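Local coordinates for 11R-lipoxygenase (Gersemia fruticosa, PDB 3VF1), which probably oxygenates polyunsaturated fatty acids with molecular oxygen at a non-heme iron centre, under regulation by calcium, at residues Asp310-Pro318 with Gly456-His464; Ile390-Met400 with His464-Tyr473. All coordinates share one frame; numbering follows the deposited sequence.

Overall arrangement
From the N terminus, the chain first passes through the loop that follows strand 306-310, then enters the long helix 369-410, and later forms helix 456-465 and the turns after it. Contact 1 brings helix 456-465 back to the loop 310-318, closing a span of 137 residues; contact 2 sets the end of the same helix and the turns to Y473 against residues 390-400, closing one of 63. The two closures cross: 390-400 lies within the span of contact 1, while its partner runs on past the end of 456-464, sharing H464. I390 touches I313 and L460, so the loop after strand 306-310, helix 456-465 and the iron-binding helix are packed against one another.

Contact 1: Asp310-Pro318 with Gly456-His464; sequences DYKILEGIP and GQVTLMQKH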
loop_
_atom_site.group_PDB
_atom_site.type_symbol
_atom_site.label_atom_id
_atom_site.label_comp_id
_atom_site.label_asym_id
_atom_site.label_seq_id
_atom_site.Cartn_x
_atom_site.Cartn_y
_atom_site.Cartn_z
ATOM N N ASP A 310 20.590 10.418 6.227
ATOM C CA ASP A 310 21.745 9.790 5.597
ATOM C C ASP A 310 21.306 8.800 4.523
ATOM O O ASP A 310 20.629 7.816 4.817
ATOM C CB ASP A 310 22.583 9.068 6.656
ATOM C CG ASP A 310 23.856 8.465 6.087
ATOM O OD1 ASP A 310 23.955 8.325 4.849
ATOM O OD2 ASP A 310 24.759 8.123 6.881
ATOM N N TYR A 311 21.705 9.061 3.281
ATOM C CA TYR A 311 21.330 8.206 2.158
ATOM C C TYR A 311 22.492 7.328 1.702
ATOM O O TYR A 311 22.726 7.145 0.508
ATOM C CB TYR A 311 20.809 9.063 1.005
ATOM C CG TYR A 311 19.546 9.802 1.373
ATOM C CD1 TYR A 311 19.601 11.026 2.025
ATOM C CD2 TYR A 311 18.298 9.262 1.094
ATOM C CE1 TYR A 311 18.448 11.696 2.377
ATOM C CE2 TYR A 311 17.142 9.925 1.441
ATOM C CZ TYR A 311 17.222 11.141 2.084
ATOM O OH TYR A 311 16.068 11.801 2.432
ATOM N N LYS A 312 23.211 6.778 2.675
ATOM C CA LYS A 312 24.319 5.872 2.408
ATOM C C LYS A 312 23.907 4.712 1.507
ATOM O O LYS A 312 24.716 4.199 0.738
ATOM C CB LYS A 312 24.862 5.321 3.727
ATOM C CG LYS A 312 25.995 4.326 3.565
ATOM C CD LYS A 312 26.572 3.922 4.912
ATOM C CE LYS A 312 27.785 3.019 4.750
ATOM N NZ LYS A 312 28.429 2.714 6.059
ATOM N N ILE A 313 22.650 4.296 1.605
ATOM C CA ILE A 313 22.183 3.112 0.891
ATOM C C ILE A 313 22.293 3.259 -0.628
ATOM O O ILE A 313 22.339 2.265 -1.349
ATOM C CB ILE A 313 20.726 2.758 1.269
ATOM C CG1 ILE A 313 20.361 1.377 0.724
ATOM C CG2 ILE A 313 19.759 3.818 0.752
ATOM C CD1 ILE A 313 19.065 0.824 1.273
ATOM N N LEU A 314 22.344 4.496 -1.111
ATOM C CA LEU A 314 22.465 4.743 -2.545
ATOM C C LEU A 314 23.869 4.441 -3.060
ATOM O O LEU A 314 24.102 4.395 -4.268
ATOM C CB LEU A 314 22.095 6.191 -2.871
ATOM C CG LEU A 314 20.599 6.503 -2.833
ATOM C CD1 LEU A 314 20.355 7.999 -2.953
ATOM C CD2 LEU A 314 19.877 5.752 -3.939
ATOM N N GLU A 315 24.803 4.232 -2.139
ATOM C CA GLU A 315 26.180 3.943 -2.507
ATOM C C GLU A 315 26.263 2.617 -3.256
ATOM O O GLU A 315 25.835 1.581 -2.748
ATOM C CB GLU A 315 27.056 3.901 -1.255
ATOM C CG GLU A 315 28.515 4.246 -1.500
ATOM C CD GLU A 315 29.268 4.524 -0.212
ATOM O OE1 GLU A 315 28.764 4.141 0.866
ATOM O OE2 GLU A 315 30.358 5.134 -0.278
ATOM N N GLY A 316 26.809 2.656 -4.469
ATOM C CA GLY A 316 26.972 1.457 -5.271
ATOM C C GLY A 316 25.851 1.236 -6.273
ATOM O O GLY A 316 25.943 0.360 -7.131
ATOM N N ILE A 317 24.788 2.028 -6.167
ATOM C CA ILE A 317 23.657 1.908 -7.081
ATOM C C ILE A 317 23.942 2.668 -8.376
ATOM O O ILE A 317 24.139 3.884 -8.356
ATOM C CB ILE A 317 22.364 2.454 -6.452
ATOM C CG1 ILE A 317 22.124 1.811 -5.081
ATOM C CG2 ILE A 317 21.177 2.214 -7.375
ATOM C CD1 ILE A 317 22.011 0.300 -5.119
ATOM N N PRO A 318 23.963 1.951 -9.512
ATOM C CA PRO A 318 24.269 2.572 -10.804
ATOM C C PRO A 318 23.119 3.412 -11.349
ATOM O O PRO A 318 21.954 3.085 -11.130
ATOM C CB PRO A 318 24.515 1.368 -11.715
ATOM C CG PRO A 318 23.674 0.294 -11.133
ATOM C CD PRO A 318 23.719 0.504 -9.644
ATOM N N GLY A 456 19.180 -0.103 -11.715
ATOM C CA GLY A 456 19.481 0.190 -10.326
ATOM C C GLY A 456 18.265 0.225 -9.418
ATOM O O GLY A 456 18.382 0.016 -8.212
ATOM N N GLN A 457 17.093 0.490 -9.987
ATOM C CA GLN A 457 15.875 0.599 -9.188
ATOM C C GLN A 457 15.556 -0.716 -8.482
ATOM O O GLN A 457 15.054 -0.718 -7.357
ATOM C CB GLN A 457 14.683 1.055 -10.040
ATOM C CG GLN A 457 14.180 0.043 -11.062
ATOM C CD GLN A 457 14.885 0.151 -12.397
ATOM O OE1 GLN A 457 16.049 0.547 -12.469
ATOM N NE2 GLN A 457 14.180 -0.194 -13.469
ATOM N N VAL A 458 15.853 -1.832 -9.140
ATOM C CA VAL A 458 15.620 -3.143 -8.546
ATOM C C VAL A 458 16.710 -3.450 -7.528
ATOM O O VAL A 458 16.445 -4.014 -6.470
ATOM C CB VAL A 458 15.604 -4.260 -9.607
ATOM C CG1 VAL A 458 15.416 -5.616 -8.943
ATOM C CG2 VAL A 458 14.506 -4.009 -10.627
ATOM N N THR A 459 17.937 -3.068 -7.859
ATOM C CA THR A 459 19.079 -3.303 -6.985
ATOM C C THR A 459 18.920 -2.560 -5.661
ATOM O O THR A 459 19.361 -3.040 -4.620
ATOM C CB THR A 459 20.393 -2.864 -7.660
ATOM O OG1 THR A 459 20.541 -3.544 -8.911
ATOM C CG2 THR A 459 21.588 -3.173 -6.771
ATOM N N LEU A 460 18.288 -1.390 -5.705
ATOM C CA LEU A 460 18.064 -0.601 -4.497
ATOM C C LEU A 460 17.087 -1.311 -3.566
ATOM O O LEU A 460 17.260 -1.305 -2.347
ATOM C CB LEU A 460 17.530 0.789 -4.853
ATOM C CG LEU A 460 17.229 1.707 -3.666
ATOM C CD1 LEU A 460 18.456 1.884 -2.788
ATOM C CD2 LEU A 460 16.721 3.054 -4.155
ATOM N N MET A 461 16.057 -1.918 -4.146
ATOM C CA MET A 461 15.090 -2.681 -3.367
ATOM C C MET A 461 15.758 -3.893 -2.733
ATOM O O MET A 461 15.573 -4.169 -1.548
ATOM C CB MET A 461 13.932 -3.135 -4.254
ATOM C CG MET A 461 13.060 -1.999 -4.755
ATOM S SD MET A 461 11.459 -2.566 -5.346
ATOM C CE MET A 461 11.949 -3.597 -6.729
ATOM N N GLN A 462 16.536 -4.613 -3.533
ATOM C CA GLN A 462 17.235 -5.798 -3.059
ATOM C C GLN A 462 18.177 -5.450 -1.917
ATOM O O GLN A 462 18.346 -6.227 -0.978
ATOM C CB GLN A 462 18.019 -6.440 -4.200
ATOM C CG GLN A 462 17.145 -7.019 -5.298
ATOM C CD GLN A 462 17.950 -7.553 -6.465
ATOM O OE1 GLN A 462 18.928 -6.938 -6.891
ATOM N NE2 GLN A 462 17.546 -8.708 -6.984
ATOM N N LYS A 463 18.790 -4.274 -2.000
ATOM C CA LYS A 463 19.757 -3.853 -0.996
ATOM C C LYS A 463 19.080 -3.574 0.342
ATOM O O LYS A 463 19.635 -3.875 1.399
ATOM C CB LYS A 463 20.516 -2.614 -1.471
ATOM C CG LYS A 463 21.698 -2.249 -0.591
ATOM C CD LYS A 463 22.515 -1.116 -1.190
ATOM C CE LYS A 463 23.722 -0.788 -0.326
ATOM N NZ LYS A 463 24.499 0.362 -0.860
ATOM N N HIS A 464 17.879 -3.003 0.298
ATOM C CA HIS A 464 17.130 -2.734 1.517
ATOM C C HIS A 464 16.565 -4.020 2.105
ATOM O O HIS A 464 16.557 -4.202 3.323
ATOM C CB HIS A 464 15.985 -1.751 1.257
ATOM C CG HIS A 464 15.202 -1.406 2.487
ATOM N ND1 HIS A 464 15.594 -0.420 3.367
ATOM C CD2 HIS A 464 14.063 -1.931 2.996
ATOM C CE1 HIS A 464 14.725 -0.345 4.358
ATOM N NE2 HIS A 464 13.785 -1.252 4.157
HETATM O O HOH W 1 25.885 1.065 1.633
#
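K463 reaches from helix 456-464 to the loop 310-318 and donates a hydrogen bond from NZ to I313 O (2.9 Å). The ammonium sits above the carbonyl plane, 49° out of it, and E315 O is also close to K463 NZ, at 2.6 Å. A water that accepts from NZ completes this polar cluster and reaches K312 O weakly. With CG trans to the backbone N (chi1 -170°) and the rest of the chain extended, the lysine passes I313 in the opposite direction, its CD 3.8 Å from I313 CG1. Shortening K463 to an alanine is likely to leave I313 O without its ammonium donor and the flank of I313 without the lysine's methylenes.

One turn earlier on the helix, L460 crosses I313 at about a right angle, with its CD1 4.0 Å from I313 CG1, while its other methyl, CD2, meets L314 CD2. I313 CD1 continues to the CB of H464. Farther along, I317 points at the helix: its CD1 lies 3.9 Å from T459 CG2, and its CG2 rests 3.7 Å from G456 O. At G456 a side chain would run into P318 O, so glycine permits the close approach of the loop.

Outside the pair, I313 and L314 also touch helix 369-410, and Y311 OH bonds to D383 there. A type II turn from L314 to I317 shapes the loop that docks on helix 456-465 of the lipoxygenase catalytic domain, next to the iron-bearing helix 369-410.

Contact 2: Ile390-Met400 with His464-Tyr473; sequences ITHLLRCHLMM and HYRSVTFDSY. With FE2 (Fe (II) ion), chain E.
R395 joins the long iron-binding helix of the lipoxygenase fold to the turns that follow helix 456-465, meeting H464, S472 and Y473. Its CB lies 3.5 Å from Y473 OH, and CG continues between that hydroxyl and H464 NE2. CD also approaches H464 NE2, and the chain then bends at chi3 (63°), turning the guanidinium over the Y473 ring. The two planes are 27° apart and stacked off-centre, a cation-pi contact with CZ 4.3 Å from the ring centroid. At the tip, NH1 and NH2 both donate to S472 OG in the guanidinium plane, each at 3.1 Å. NH1 gives a second bond to H464 NE2, within the imidazole plane. This bond is consistent with NE2 being unprotonated, and the ring stands nearly upright to the guanidinium.

I390 places CG2 over the centre of the H464 ring in a CH-pi contact, 3.7 Å from the centroid, and L394 CD2 comes to H464 CD2. Thus the imidazole is held by methyls and by the arginine. One helical turn beyond R395, M399 makes a Met-aromatic contact, SD at the edge of the Y465 ring and 3.8 Å from CE1; the hydroxyl of Y465 bonds to P540 O. Bends at chi2 and chi3 carry M399 CE to F470 and Y473.

On another side of the helix, which has a wider pi-type turn here, H392 and H397 bind the iron through NE2, with H575, N579, the I698 carboxylate and a water. The backbone beside them is tied to the turns as well: Y473 OH donates to R395 O (2.8 Å), tilted 21° from the carbonyl plane.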
loop_
_atom_site.group_PDB
_atom_site.type_symbol
_atom_site.label_atom_id
_atom_site.label_comp_id
_atom_site.label_asym_id
_atom_site.label_seq_id
_atom_site.Cartn_x
_atom_site.Cartn_y
_atom_site.Cartn_z
ATOM N N ILE A 390 11.896 2.088 -2.253
ATOM C CA ILE A 390 11.939 1.467 -0.930
ATOM C C ILE A 390 10.685 1.750 -0.108
ATOM O O ILE A 390 10.007 0.823 0.337
ATOM C CB ILE A 390 13.183 1.916 -0.135
ATOM C CG1 ILE A 390 14.447 1.347 -0.785
ATOM C CG2 ILE A 390 13.084 1.463 1.316
ATOM C CD1 ILE A 390 15.737 1.774 -0.115
ATOM N N THR A 391 10.377 3.026 0.093
ATOM C CA THR A 391 9.255 3.409 0.943
ATOM C C THR A 391 7.917 2.971 0.358
ATOM O O THR A 391 7.034 2.520 1.086
ATOM C CB THR A 391 9.215 4.928 1.175
ATOM O OG1 THR A 391 10.453 5.355 1.757
ATOM C CG2 THR A 391 8.060 5.298 2.099
ATOM N N HIS A 392 7.765 3.106 -0.955
ATOM C CA HIS A 392 6.489 2.799 -1.593
ATOM C C HIS A 392 6.420 1.371 -2.117
ATOM O O HIS A 392 5.707 0.540 -1.564
ATOM C CB HIS A 392 6.199 3.782 -2.727
ATOM C CG HIS A 392 4.910 3.513 -3.439
ATOM N ND1 HIS A 392 4.815 3.452 -4.813
ATOM C CD2 HIS A 392 3.662 3.279 -2.967
ATOM C CE1 HIS A 392 3.566 3.198 -5.157
ATOM N NE2 HIS A 392 2.845 3.088 -4.055
ATOM N N LEU A 393 7.160 1.081 -3.180
ATOM C CA LEU A 393 7.049 -0.216 -3.844
ATOM C C LEU A 393 7.445 -1.384 -2.941
ATOM O O LEU A 393 6.649 -2.293 -2.719
ATOM C CB LEU A 393 7.870 -0.230 -5.136
ATOM C CG LEU A 393 7.301 0.650 -6.253
ATOM C CD1 LEU A 393 8.222 0.664 -7.466
ATOM C CD2 LEU A 393 5.908 0.183 -6.652
ATOM N N LEU A 394 8.664 -1.366 -2.416
ATOM C CA LEU A 394 9.135 -2.480 -1.597
ATOM C C LEU A 394 8.360 -2.615 -0.289
ATOM O O LEU A 394 7.721 -3.638 -0.039
ATOM C CB LEU A 394 10.625 -2.338 -1.283
ATOM C CG LEU A 394 11.160 -3.413 -0.331
ATOM C CD1 LEU A 394 10.965 -4.802 -0.925
ATOM C CD2 LEU A 394 12.625 -3.175 0.006
ATOM N N ARG A 395 8.414 -1.579 0.540
ATOM C CA ARG A 395 7.937 -1.680 1.915
ATOM C C ARG A 395 6.413 -1.694 2.051
ATOM O O ARG A 395 5.891 -1.980 3.129
ATOM C CB ARG A 395 8.544 -0.561 2.766
ATOM C CG ARG A 395 10.026 -0.752 3.047
ATOM C CD ARG A 395 10.573 0.312 3.988
ATOM N NE ARG A 395 9.948 0.264 5.307
ATOM C CZ ARG A 395 10.291 -0.581 6.277
ATOM N NH1 ARG A 395 11.255 -1.475 6.087
ATOM N NH2 ARG A 395 9.662 -0.540 7.443
ATOM N N CYS A 396 5.700 -1.387 0.972
ATOM C CA CYS A 396 4.241 -1.488 0.980
ATOM C C CYS A 396 3.756 -2.577 0.028
ATOM O O CYS A 396 3.192 -3.582 0.462
ATOM C CB CYS A 396 3.585 -0.151 0.614
ATOM S SG CYS A 396 3.723 1.139 1.873
ATOM N N HIS A 397 3.976 -2.375 -1.266
ATOM C CA HIS A 397 3.469 -3.298 -2.276
ATOM C C HIS A 397 4.043 -4.708 -2.118
ATOM O O HIS A 397 3.297 -5.663 -1.900
ATOM C CB HIS A 397 3.755 -2.765 -3.684
ATOM C CG HIS A 397 2.832 -1.667 -4.115
ATOM N ND1 HIS A 397 1.911 -1.826 -5.128
ATOM C CD2 HIS A 397 2.685 -0.397 -3.668
ATOM C CE1 HIS A 397 1.239 -0.699 -5.289
ATOM N NE2 HIS A 397 1.689 0.182 -4.415
ATOM N N LEU A 398 5.361 -4.838 -2.227
ATOM C CA LEU A 398 5.994 -6.154 -2.266
ATOM C C LEU A 398 6.015 -6.865 -0.910
ATOM O O LEU A 398 5.836 -8.079 -0.845
ATOM C CB LEU A 398 7.417 -6.040 -2.820
ATOM C CG LEU A 398 7.522 -5.457 -4.233
ATOM C CD1 LEU A 398 8.957 -5.518 -4.735
ATOM C CD2 LEU A 398 6.590 -6.176 -5.197
ATOM N N MET A 399 6.228 -6.118 0.168
ATOM C CA MET A 399 6.319 -6.720 1.498
ATOM C C MET A 399 4.969 -7.218 2.013
ATOM O O MET A 399 4.915 -8.067 2.903
ATOM C CB MET A 399 6.923 -5.726 2.496
ATOM C CG MET A 399 8.440 -5.598 2.403
ATOM S SD MET A 399 9.308 -7.078 2.967
ATOM C CE MET A 399 9.019 -7.007 4.734
ATOM N N MET A 400 3.880 -6.700 1.456
ATOM C CA MET A 400 2.545 -7.085 1.909
ATOM C C MET A 400 1.925 -8.192 1.058
ATOM O O MET A 400 0.991 -8.860 1.498
ATOM C CB MET A 400 1.611 -5.872 1.920
ATOM C CG MET A 400 1.885 -4.875 3.035
ATOM S SD MET A 400 1.780 -5.606 4.677
ATOM C CE MET A 400 3.513 -5.808 5.075
ATOM N N HIS A 464 17.879 -3.003 0.298
ATOM C CA HIS A 464 17.130 -2.734 1.517
ATOM C C HIS A 464 16.565 -4.020 2.105
ATOM O O HIS A 464 16.557 -4.202 3.323
ATOM C CB HIS A 464 15.985 -1.751 1.257
ATOM C CG HIS A 464 15.202 -1.406 2.487
ATOM N ND1 HIS A 464 15.594 -0.420 3.367
ATOM C CD2 HIS A 464 14.063 -1.931 2.996
ATOM C CE1 HIS A 464 14.725 -0.345 4.358
ATOM N NE2 HIS A 464 13.785 -1.252 4.157
ATOM N N TYR A 465 16.093 -4.909 1.237
ATOM C CA TYR A 465 15.483 -6.155 1.684
ATOM C C TYR A 465 16.483 -7.022 2.439
ATOM O O TYR A 465 16.155 -7.604 3.468
ATOM C CB TYR A 465 14.911 -6.937 0.499
ATOM C CG TYR A 465 14.184 -8.194 0.916
ATOM C CD1 TYR A 465 12.880 -8.140 1.394
ATOM C CD2 TYR A 465 14.801 -9.434 0.843
ATOM C CE1 TYR A 465 12.214 -9.285 1.782
ATOM C CE2 TYR A 465 14.142 -10.584 1.228
ATOM C CZ TYR A 465 12.849 -10.503 1.696
ATOM O OH TYR A 465 12.189 -11.646 2.081
ATOM N N ARG A 466 17.705 -7.107 1.926
ATOM C CA ARG A 466 18.742 -7.916 2.559
ATOM C C ARG A 466 18.901 -7.608 4.046
ATOM O O ARG A 466 19.331 -8.466 4.814
ATOM C CB ARG A 466 20.086 -7.722 1.853
ATOM C CG ARG A 466 20.237 -8.528 0.575
ATOM C CD ARG A 466 21.694 -8.634 0.151
ATOM N NE ARG A 466 22.247 -7.357 -0.295
ATOM C CZ ARG A 466 22.131 -6.877 -1.531
ATOM N NH1 ARG A 466 21.468 -7.558 -2.460
ATOM N NH2 ARG A 466 22.675 -5.708 -1.841
ATOM N N SER A 467 18.553 -6.389 4.450
ATOM C CA SER A 467 18.756 -5.959 5.830
ATOM C C SER A 467 17.454 -5.711 6.590
ATOM O O SER A 467 17.478 -5.411 7.783
ATOM C CB SER A 467 19.601 -4.683 5.860
ATOM O OG SER A 467 20.911 -4.921 5.374
ATOM N N VAL A 468 16.320 -5.836 5.910
ATOM C CA VAL A 468 15.042 -5.498 6.529
ATOM C C VAL A 468 14.548 -6.592 7.469
ATOM O O VAL A 468 14.730 -7.781 7.209
ATOM C CB VAL A 468 13.947 -5.226 5.474
ATOM C CG1 VAL A 468 13.460 -6.529 4.846
ATOM C CG2 VAL A 468 12.784 -4.479 6.103
ATOM N N THR A 469 13.936 -6.175 8.572
ATOM C CA THR A 469 13.211 -7.086 9.448
ATOM C C THR A 469 11.879 -6.438 9.802
ATOM O O THR A 469 11.657 -5.265 9.509
ATOM C CB THR A 469 13.985 -7.395 10.744
ATOM O OG1 THR A 469 13.802 -6.330 11.684
ATOM C CG2 THR A 469 15.470 -7.579 10.459
ATOM N N PHE A 470 10.995 -7.198 10.436
ATOM C CA PHE A 470 9.674 -6.686 10.780
ATOM C C PHE A 470 9.697 -5.756 11.993
ATOM O O PHE A 470 8.678 -5.157 12.340
ATOM C CB PHE A 470 8.690 -7.837 11.005
ATOM C CG PHE A 470 7.890 -8.190 9.785
ATOM C CD1 PHE A 470 8.415 -9.021 8.809
ATOM C CD2 PHE A 470 6.615 -7.680 9.610
ATOM C CE1 PHE A 470 7.679 -9.341 7.680
ATOM C CE2 PHE A 470 5.875 -7.996 8.485
ATOM C CZ PHE A 470 6.408 -8.828 7.519
ATOM N N ASP A 471 10.854 -5.629 12.635
ATOM C CA ASP A 471 11.005 -4.663 13.719
ATOM C C ASP A 471 10.798 -3.247 13.190
ATOM O O ASP A 471 10.310 -2.370 13.905
ATOM C CB ASP A 471 12.385 -4.774 14.368
ATOM C CG ASP A 471 12.551 -6.048 15.174
ATOM O OD1 ASP A 471 11.535 -6.727 15.440
ATOM O OD2 ASP A 471 13.700 -6.365 15.550
ATOM N N SER A 472 11.170 -3.032 11.931
ATOM C CA SER A 472 11.030 -1.721 11.309
ATOM C C SER A 472 9.575 -1.426 10.946
ATOM O O SER A 472 9.258 -0.335 10.471
ATOM C CB SER A 472 11.913 -1.622 10.061
ATOM O OG SER A 472 11.483 -2.516 9.048
ATOM N N TYR A 473 8.697 -2.399 11.170
ATOM C CA TYR A 473 7.274 -2.219 10.904
ATOM C C TYR A 473 6.490 -1.925 12.178
ATOM O O TYR A 473 5.321 -1.550 12.119
ATOM C CB TYR A 473 6.701 -3.446 10.196
ATOM C CG TYR A 473 6.970 -3.447 8.712
ATOM C CD1 TYR A 473 8.170 -3.923 8.203
ATOM C CD2 TYR A 473 6.025 -2.960 7.819
ATOM C CE1 TYR A 473 8.419 -3.917 6.845
ATOM C CE2 TYR A 473 6.266 -2.951 6.462
ATOM C CZ TYR A 473 7.461 -3.431 5.982
ATOM O OH TYR A 473 7.696 -3.421 4.630
HETATM FE FE FE2 E . 0.815 2.153 -4.511
HETATM O O HOH W 2 0.658 3.261 -6.574
#